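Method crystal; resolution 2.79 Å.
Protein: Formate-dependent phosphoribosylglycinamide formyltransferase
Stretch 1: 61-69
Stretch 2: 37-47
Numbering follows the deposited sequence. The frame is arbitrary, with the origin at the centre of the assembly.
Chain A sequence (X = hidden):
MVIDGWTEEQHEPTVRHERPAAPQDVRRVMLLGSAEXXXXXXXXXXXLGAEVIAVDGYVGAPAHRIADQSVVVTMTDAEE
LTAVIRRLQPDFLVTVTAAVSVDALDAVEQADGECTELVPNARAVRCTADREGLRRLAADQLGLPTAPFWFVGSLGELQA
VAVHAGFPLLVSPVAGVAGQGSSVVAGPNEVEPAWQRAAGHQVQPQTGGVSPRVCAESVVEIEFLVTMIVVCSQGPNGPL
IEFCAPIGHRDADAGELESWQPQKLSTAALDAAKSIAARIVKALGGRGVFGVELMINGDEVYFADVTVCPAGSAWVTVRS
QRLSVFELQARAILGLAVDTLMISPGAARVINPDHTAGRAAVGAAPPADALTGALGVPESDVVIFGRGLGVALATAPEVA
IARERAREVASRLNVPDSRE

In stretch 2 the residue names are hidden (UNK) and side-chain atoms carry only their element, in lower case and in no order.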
# COMPACT_ATOMS: atom_id res chain seq x y z
N ALA A 61 -18.59 2.88 -7.68
CA ALA A 61 -17.31 2.40 -8.17
C ALA A 61 -16.29 2.33 -7.04
O ALA A 61 -16.43 3.03 -6.03
CB ALA A 61 -16.81 3.31 -9.29
N PRO A 62 -15.27 1.47 -7.16
CA PRO A 62 -14.35 1.23 -6.02
C PRO A 62 -13.71 2.47 -5.39
O PRO A 62 -13.72 2.59 -4.16
CB PRO A 62 -13.30 0.29 -6.62
CG PRO A 62 -14.04 -0.47 -7.66
CD PRO A 62 -15.08 0.47 -8.23
N ALA A 63 -13.14 3.38 -6.19
CA ALA A 63 -12.50 4.56 -5.61
C ALA A 63 -13.51 5.56 -5.06
O ALA A 63 -13.13 6.43 -4.27
CB ALA A 63 -11.59 5.24 -6.64
N HIS A 64 -14.79 5.46 -5.45
CA HIS A 64 -15.83 6.30 -4.86
C HIS A 64 -15.90 6.15 -3.35
O HIS A 64 -16.20 7.13 -2.64
CB HIS A 64 -17.20 5.97 -5.46
CG HIS A 64 -17.40 6.49 -6.85
ND1 HIS A 64 -16.37 7.01 -7.61
CD2 HIS A 64 -18.51 6.57 -7.62
CE1 HIS A 64 -16.84 7.39 -8.78
NE2 HIS A 64 -18.14 7.14 -8.82
N ARG A 65 -15.64 4.94 -2.83
CA ARG A 65 -15.91 4.64 -1.43
C ARG A 65 -14.97 5.39 -0.50
O ARG A 65 -15.38 5.82 0.59
CB ARG A 65 -15.81 3.13 -1.19
CG ARG A 65 -16.91 2.55 -0.30
CD ARG A 65 -16.84 3.05 1.16
NE ARG A 65 -18.16 3.38 1.70
CZ ARG A 65 -18.57 4.61 2.04
NH1 ARG A 65 -17.75 5.65 1.91
NH2 ARG A 65 -19.79 4.80 2.53
N ILE A 66 -13.71 5.55 -0.88
CA ILE A 66 -12.73 6.20 -0.02
C ILE A 66 -12.30 7.55 -0.55
O ILE A 66 -11.50 8.23 0.11
CB ILE A 66 -11.51 5.30 0.23
CG1 ILE A 66 -10.61 5.24 -1.00
CG2 ILE A 66 -11.97 3.91 0.71
CD1 ILE A 66 -9.35 6.09 -0.87
N ALA A 67 -12.80 7.97 -1.70
CA ALA A 67 -12.46 9.29 -2.20
C ALA A 67 -13.11 10.37 -1.32
O ALA A 67 -14.04 10.12 -0.55
CB ALA A 67 -12.91 9.46 -3.65
N ASP A 68 -12.57 11.59 -1.46
CA ASP A 68 -13.12 12.75 -0.79
C ASP A 68 -14.38 13.26 -1.47
O ASP A 68 -15.27 13.80 -0.81
CB ASP A 68 -12.08 13.88 -0.75
CG ASP A 68 -10.76 13.43 -0.18
OD1 ASP A 68 -10.69 13.17 1.04
OD2 ASP A 68 -9.79 13.31 -0.97
N GLN A 69 -14.45 13.14 -2.79
CA GLN A 69 -15.61 13.59 -3.54
C GLN A 69 -15.83 12.62 -4.68
O GLN A 69 -14.88 12.24 -5.37
CB GLN A 69 -15.40 15.01 -4.07
CG GLN A 69 -16.60 15.57 -4.77
CD GLN A 69 -16.44 17.05 -5.02
OE1 GLN A 69 -15.39 17.63 -4.72
NE2 GLN A 69 -17.47 17.68 -5.57
N UNK A 37 -7.24 -0.14 -9.25
CA UNK A 37 -5.99 0.61 -9.11
C UNK A 37 -6.23 2.09 -8.87
O UNK A 37 -5.40 2.76 -8.24
c UNK A 37 -5.91 -0.83 -11.03
c UNK A 37 -7.35 -0.76 -10.58
c UNK A 37 -5.27 0.36 -10.44
N UNK A 38 -7.36 2.60 -9.37
CA UNK A 38 -7.81 3.94 -9.02
C UNK A 38 -7.99 4.09 -7.51
O UNK A 38 -7.75 5.17 -6.96
c UNK A 38 -9.10 4.23 -9.78
o UNK A 38 -9.47 5.59 -9.70
N UNK A 39 -8.39 3.02 -6.81
CA UNK A 39 -8.58 3.13 -5.37
C UNK A 39 -7.25 3.22 -4.63
O UNK A 39 -7.10 4.04 -3.72
n UNK A 39 -8.28 -0.76 -1.23
n UNK A 39 -9.16 0.05 0.74
c UNK A 39 -9.41 1.96 -4.83
c UNK A 39 -9.17 -0.01 -0.59
c UNK A 39 -10.17 0.70 -2.73
n UNK A 39 -10.08 0.68 -1.27
c UNK A 39 -9.50 1.94 -3.31
N UNK A 40 -6.29 2.39 -5.01
CA UNK A 40 -5.00 2.41 -4.34
C UNK A 40 -4.27 3.73 -4.60
O UNK A 40 -3.74 4.35 -3.68
c UNK A 40 -4.89 -0.13 -4.70
c UNK A 40 -4.16 1.20 -4.80
o UNK A 40 -3.95 -0.40 -2.52
o UNK A 40 -5.83 -1.46 -2.93
c UNK A 40 -4.89 -0.70 -3.28
N UNK A 41 -4.23 4.16 -5.87
CA UNK A 41 -3.70 5.48 -6.19
C UNK A 41 -4.34 6.55 -5.32
O UNK A 41 -3.67 7.50 -4.89
c UNK A 41 -3.73 7.48 -9.65
c UNK A 41 -3.51 7.18 -8.14
c UNK A 41 -2.07 7.44 -7.76
c UNK A 41 -3.93 5.78 -7.68
N UNK A 42 -5.63 6.40 -5.02
CA UNK A 42 -6.33 7.43 -4.26
C UNK A 42 -5.88 7.42 -2.80
O UNK A 42 -5.73 8.48 -2.18
c UNK A 42 -7.84 7.23 -4.38
N UNK A 43 -5.67 6.23 -2.25
CA UNK A 43 -5.09 6.13 -0.92
C UNK A 43 -3.72 6.79 -0.92
O UNK A 43 -3.42 7.65 -0.09
c UNK A 43 -6.41 4.13 -0.15
c UNK A 43 -6.46 2.60 -0.07
c UNK A 43 -4.04 4.47 0.68
c UNK A 43 -5.02 4.66 -0.47
N UNK A 44 -2.87 6.41 -1.88
CA UNK A 44 -1.53 6.96 -1.95
C UNK A 44 -1.56 8.48 -1.96
O UNK A 44 -0.87 9.12 -1.16
c UNK A 44 -0.80 6.42 -3.19
N UNK A 45 -2.39 9.06 -2.83
CA UNK A 45 -2.45 10.52 -2.95
C UNK A 45 -2.94 11.17 -1.66
O UNK A 45 -2.62 12.34 -1.40
c UNK A 45 -3.38 10.91 -4.09
c UNK A 45 -3.98 10.86 -6.48
c UNK A 45 -1.84 11.87 -5.73
c UNK A 45 -2.84 10.77 -5.50
N UNK A 46 -3.72 10.43 -0.86
CA UNK A 46 -4.25 11.01 0.37
C UNK A 46 -3.23 10.97 1.48
O UNK A 46 -3.23 11.86 2.34
c UNK A 46 -5.54 10.30 0.77
c UNK A 46 -6.74 10.75 -0.04
o UNK A 46 -7.83 8.83 0.86
n UNK A 46 -9.09 10.23 -0.36
c UNK A 46 -7.94 9.86 0.19
N UNK A 47 -2.33 9.98 1.46
CA UNK A 47 -1.22 9.98 2.39
C UNK A 47 -0.29 11.16 2.18
O UNK A 47 0.33 11.64 3.13

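Position 37 carries three side-chain carbons that close a ring onto the backbone N. Nothing of stretch 1 lies close to it. A ring of this kind is proline, so this is Pro37. Its O accepts a hydrogen bond from the backbone N of position 41, as expected in a helix.

Position 38 has one carbon followed by one oxygen. The CA-to-CB bond points toward stretch 1, and the oxygen lies 3.7 Å from Ala63 CB. One carbon and a hydroxyl make Ser38. Its OG is hydrogen-bonded elsewhere in the structure.

Position 39 has three carbons, a nitrogen, then a carbon carrying two more nitrogens. Its CA is 3.9 Å from Ala63 CB. The two backbones are close here, with Ala63 CA 4.2 Å from CA of position 39, and the Ala63 methyl packs on the helix. The planar three-nitrogen end identifies Arg39. The chain is extended, with chi1, chi2 and chi3 all t. Its CG is 4.2 Å from Ile66 CG1, and Ile66 CG2 lies at the edge of the guanidinium, near its plane.

Position 40 has three carbons, the third carrying two oxygens. Its CA-to-CB bond points away from stretch 1. A carboxylate at this length is Glu40. Its OE2 forms a salt bridge with Arg39 NH1 at 3.1 Å, within the same helix.

Position 41 has four carbons, forked at the second. It does not reach stretch 1. The fork at the second carbon makes it Leu41.

Position 42 has a single carbon. It points toward stretch 1 and lies 4.0 Å from Ile66 CD1. One carbon means Ala42.

Position 43 has four carbons, forked at the first, with one arm two carbons long. The CA-to-CB bond points sideways, but the end of the side chain comes nearer. A carbon of the longer arm is 3.6 Å from Ile66 CD1. Fork and arm together give Ile43, and that carbon is CG1.

Position 44 has one carbon and no contact with stretch 1. It is Ala44.

Position 45 has four carbons, forked at the second, and is out of reach of stretch 1. It is Leu45, buried but not by stretch 1.

Position 46 has three carbons, the third carrying one oxygen and one nitrogen. The nitrogen is 3.2 Å from Ile66 O. The terminal amide after two methylenes identifies Gln46. Its NE2 donates to Ile66 O, almost straight at 172°, and also to Asp68 OD2 at 3.2 Å.

Position 47 has no side-chain atoms. It is Gly47, and no part of stretch 1 is near its backbone.

The contact joins a regular helix to a short, weakly bonded one. Their N-to-C directions differ by 26°. The backbones come closest at Ala63 and Arg39. Ile66 then sits as a knob among Arg39, Ala42, Ile43 and Gln46, supplying the apolar packing. Beyond it, the Gln46 amide ties down the backbone of Ile66 and the carboxylate of Asp68. The two stretches bury 388 Å² in total.

Stretch 2 (37-47) PSRELAIALQG
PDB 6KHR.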